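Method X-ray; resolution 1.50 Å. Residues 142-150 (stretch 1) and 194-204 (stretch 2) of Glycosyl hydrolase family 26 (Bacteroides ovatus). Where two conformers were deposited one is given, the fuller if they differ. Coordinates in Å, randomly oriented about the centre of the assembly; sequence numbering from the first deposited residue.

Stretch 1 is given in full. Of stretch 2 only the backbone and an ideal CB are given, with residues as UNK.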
# COMPACT_ATOMS: atom_id res chain seq x y z
N VAL A 142 -6.59 -15.14 1.12
CA VAL A 142 -5.53 -14.21 0.70
C VAL A 142 -4.23 -14.96 0.35
O VAL A 142 -3.60 -14.70 -0.69
CB VAL A 142 -5.23 -13.18 1.82
CG1 VAL A 142 -3.94 -12.38 1.49
CG2 VAL A 142 -6.44 -12.24 1.98
N ALA A 143 -3.82 -15.90 1.21
CA ALA A 143 -2.58 -16.65 0.94
C ALA A 143 -2.63 -17.35 -0.43
O ALA A 143 -1.67 -17.26 -1.25
CB ALA A 143 -2.32 -17.66 2.06
N ASP A 144 -3.75 -18.02 -0.71
CA ASP A 144 -3.88 -18.71 -2.00
C ASP A 144 -3.81 -17.75 -3.20
O ASP A 144 -3.19 -18.08 -4.24
CB ASP A 144 -5.19 -19.47 -2.06
CG ASP A 144 -5.21 -20.70 -1.19
OD1 ASP A 144 -4.13 -21.19 -0.80
OD2 ASP A 144 -6.33 -21.16 -0.90
N PHE A 145 -4.38 -16.54 -3.06
CA PHE A 145 -4.25 -15.57 -4.13
C PHE A 145 -2.78 -15.16 -4.30
O PHE A 145 -2.27 -15.10 -5.42
CB PHE A 145 -5.10 -14.34 -3.88
CG PHE A 145 -5.02 -13.36 -5.00
CD1 PHE A 145 -5.72 -13.57 -6.15
CD2 PHE A 145 -4.22 -12.25 -4.91
CE1 PHE A 145 -5.64 -12.65 -7.21
CE2 PHE A 145 -4.13 -11.32 -5.96
CZ PHE A 145 -4.84 -11.54 -7.11
N LEU A 146 -2.10 -14.86 -3.21
CA LEU A 146 -0.70 -14.46 -3.28
C LEU A 146 0.19 -15.53 -3.96
O LEU A 146 1.13 -15.21 -4.69
CB LEU A 146 -0.18 -14.16 -1.87
CG LEU A 146 -0.85 -12.91 -1.24
CD1 LEU A 146 -0.36 -12.67 0.18
CD2 LEU A 146 -0.66 -11.63 -2.08
N LEU A 147 -0.10 -16.79 -3.66
CA LEU A 147 0.67 -17.89 -4.26
C LEU A 147 0.40 -18.04 -5.76
O LEU A 147 1.15 -18.73 -6.48
CB LEU A 147 0.35 -19.19 -3.53
CG LEU A 147 0.92 -19.18 -2.11
CD1 LEU A 147 0.32 -20.31 -1.29
CD2 LEU A 147 2.42 -19.33 -2.21
N SER A 148 -0.68 -17.47 -6.24
CA SER A 148 -1.04 -17.57 -7.66
C SER A 148 -0.37 -16.46 -8.47
O SER A 148 -0.44 -16.48 -9.72
CB SER A 148 -2.56 -17.48 -7.84
OG SER A 148 -3.03 -16.13 -7.76
N LEU A 149 0.28 -15.52 -7.80
CA LEU A 149 0.98 -14.45 -8.48
C LEU A 149 2.35 -14.95 -8.96
O LEU A 149 3.35 -14.86 -8.22
CB LEU A 149 1.11 -13.23 -7.57
CG LEU A 149 -0.23 -12.76 -7.02
CD1 LEU A 149 0.03 -11.58 -6.07
CD2 LEU A 149 -1.13 -12.34 -8.13
N LYS A 150 2.36 -15.54 -10.15
CA LYS A 150 3.58 -16.15 -10.73
C LYS A 150 3.84 -15.64 -12.15
O LYS A 150 2.91 -15.36 -12.88
CB LYS A 150 3.47 -17.68 -10.78
CG LYS A 150 3.29 -18.37 -9.46
CD LYS A 150 3.76 -19.84 -9.64
CE LYS A 150 3.04 -20.83 -8.74
NZ LYS A 150 1.60 -20.94 -9.15
N UNK A 194 -0.35 -17.60 9.22
CA UNK A 194 -1.00 -18.34 8.16
C UNK A 194 -0.24 -18.16 6.86
O UNK A 194 -0.08 -19.13 6.06
CB UNK A 194 -2.46 -17.89 8.00
N UNK A 195 0.27 -16.95 6.61
CA UNK A 195 1.03 -16.81 5.38
C UNK A 195 2.24 -17.73 5.41
O UNK A 195 2.57 -18.39 4.41
CB UNK A 195 1.46 -15.36 5.17
N UNK A 196 2.90 -17.78 6.54
CA UNK A 196 4.09 -18.66 6.61
C UNK A 196 3.78 -20.15 6.46
O UNK A 196 4.51 -20.88 5.79
CB UNK A 196 4.81 -18.44 7.94
N UNK A 197 2.71 -20.59 7.12
CA UNK A 197 2.33 -21.99 7.01
C UNK A 197 2.04 -22.36 5.56
O UNK A 197 2.40 -23.46 5.12
CB UNK A 197 1.11 -22.28 7.89
N UNK A 198 1.41 -21.44 4.82
CA UNK A 198 1.03 -21.65 3.42
C UNK A 198 2.23 -21.59 2.48
O UNK A 198 2.11 -21.89 1.29
CB UNK A 198 -0.01 -20.61 3.00
N UNK A 199 3.39 -21.15 2.99
CA UNK A 199 4.57 -20.99 2.16
C UNK A 199 4.51 -19.75 1.31
O UNK A 199 5.07 -19.71 0.20
CB UNK A 199 4.76 -22.22 1.27
N UNK A 200 3.81 -18.72 1.81
CA UNK A 200 3.75 -17.47 1.06
C UNK A 200 5.07 -16.71 1.23
O UNK A 200 5.16 -15.77 1.99
CB UNK A 200 2.57 -16.62 1.52
N UNK A 201 6.08 -17.04 0.45
CA UNK A 201 7.41 -16.50 0.63
C UNK A 201 7.69 -15.30 -0.23
O UNK A 201 8.82 -14.84 -0.33
CB UNK A 201 8.45 -17.58 0.34
N UNK A 202 6.64 -14.79 -0.86
CA UNK A 202 6.75 -13.63 -1.73
C UNK A 202 6.06 -12.40 -1.15
O UNK A 202 5.66 -11.51 -1.90
CB UNK A 202 6.16 -13.95 -3.10
N UNK A 203 5.97 -12.28 0.18
CA UNK A 203 5.35 -11.13 0.78
C UNK A 203 6.28 -10.35 1.71
O UNK A 203 6.98 -10.95 2.53
CB UNK A 203 4.10 -11.57 1.55
N UNK A 204 6.24 -9.03 1.57
CA UNK A 204 6.80 -8.10 2.55
C UNK A 204 5.60 -7.46 3.23
O UNK A 204 4.66 -7.08 2.55
CB UNK A 204 7.72 -7.06 1.91

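Position 194 is helical, and although its CA-to-CB bond points toward stretch 1, no atom there lies within 5.5 Å of the ideal CB; many residues would suit, long polar ones included. It is Arg 194, which makes no contact across.

At position 195, also helical, CA-to-CB runs sideways and the ideal CB stands 5.4 Å from Ala 143 CB. Stretch 1 offers only methyls nearby, so an apolar chain long enough to bridge the gap fits: leucine, isoleucine or methionine. It is Leu 195, whose CD2 lies 4.0 Å from Ala 143 CB and 4.0 Å from Leu 146 CD1.

Positions 196 and 197 are helical and out of reach of stretch 1, which therefore sets no preference; they are Arg 196 and Leu 197.

Position 198 points toward stretch 1, its ideal CB 3.9 Å from Ala 143 CB and 4.3 Å from Leu 147 CD1. With these two so close, a small or flexible chain would fit; the carboxylate of Asp 144 lies a little farther off, within reach of a long basic chain. Lys 198 does both: its CG packs 3.5 Å from Ala 143 CB, and its NZ forms a salt bridge, with a hydrogen bond, to Asp 144 OD1 at 2.9 Å.

At position 199, phi/psi of 77/30 favours glycine. Gly 199 is the first residue to leave helical angles, in a Schellman motif; its N bonds to Arg 196 O at 3.0 Å, and the N of position 200 to Leu 195 O at 2.9 Å. Gly 199 O lies 3.6 Å from Leu 147 CD2.

Position 200 points toward stretch 1, its ideal CB 4.6 Å from Leu 147 CD2 and 5.0 Å from both Ala 143 CB and Leu 146 CB. This apolar hollow suits valine, isoleucine or leucine. Val 200, rotamer t, places CG1 3.8 Å from Leu 146 CB, and CG2 3.7 Å from Ala 143 CB and 3.9 Å from Leu 147 CG.

Positions 201, pointing away, and 204, out of reach, are left open by stretch 1; they are Asn 201 and Leu 204.

Position 202 points toward stretch 1, with Leu 146 O 5.4 Å from the ideal CB. A donor of moderate length, such as asparagine, glutamine or histidine, could exploit that acceptor. Asn 202, chi1 p, sends ND2 to Leu 146 O at 3.1 Å, with an N-H...O angle of 162°.

Position 203, in a strand, faces Leu 146 CD1 at 4.8 Å from its ideal CB, suiting a beta-branched or other apolar chain. Val 203 CG2 approaches Leu 146 CD1 to 3.6 Å.

Stretch 2 (194-204) RLRLKGVNNVL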
# COMPACT_ATOMS: atom_id res chain seq x y z
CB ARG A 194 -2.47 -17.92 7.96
CG ARG A 194 -3.40 -18.15 9.08
CD ARG A 194 -3.33 -19.58 9.58
NE ARG A 194 -3.96 -20.51 8.67
CZ ARG A 194 -3.96 -21.83 8.89
NH1 ARG A 194 -3.37 -22.34 9.98
NH2 ARG A 194 -4.52 -22.66 8.01
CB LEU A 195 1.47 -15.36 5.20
CG LEU A 195 0.33 -14.36 4.98
CD1 LEU A 195 0.92 -12.93 4.97
CD2 LEU A 195 -0.33 -14.60 3.65
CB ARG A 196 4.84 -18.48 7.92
CG ARG A 196 5.53 -17.16 8.04
CD ARG A 196 6.16 -17.05 9.40
NE ARG A 196 7.30 -17.95 9.52
CZ ARG A 196 7.73 -18.42 10.67
NH1 ARG A 196 7.08 -18.07 11.79
NH2 ARG A 196 8.79 -19.23 10.70
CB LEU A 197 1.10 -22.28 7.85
CG LEU A 197 1.24 -22.52 9.34
CD1 LEU A 197 -0.12 -22.42 10.01
CD2 LEU A 197 1.85 -23.87 9.62
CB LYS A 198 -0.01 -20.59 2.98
CG LYS A 198 -1.35 -20.52 3.75
CD LYS A 198 -2.37 -21.58 3.42
CE LYS A 198 -3.11 -21.32 2.14
NZ LYS A 198 -3.85 -22.56 1.75
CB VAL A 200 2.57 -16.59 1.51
CG1 VAL A 200 2.47 -15.38 0.63
CG2 VAL A 200 1.27 -17.37 1.36
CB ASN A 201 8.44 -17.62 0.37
CG ASN A 201 8.26 -18.76 1.31
OD1 ASN A 201 7.78 -18.59 2.44
ND2 ASN A 201 8.64 -19.94 0.86
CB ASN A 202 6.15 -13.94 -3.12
CG ASN A 202 4.70 -14.41 -3.07
OD1 ASN A 202 4.27 -15.11 -2.14
ND2 ASN A 202 3.93 -14.01 -4.08
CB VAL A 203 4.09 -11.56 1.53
CG1 VAL A 203 3.38 -10.36 2.12
CG2 VAL A 203 3.17 -12.23 0.57
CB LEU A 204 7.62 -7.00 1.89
CG LEU A 204 8.81 -7.59 1.12
CD1 LEU A 204 9.57 -6.49 0.42
CD2 LEU A 204 9.73 -8.36 2.07
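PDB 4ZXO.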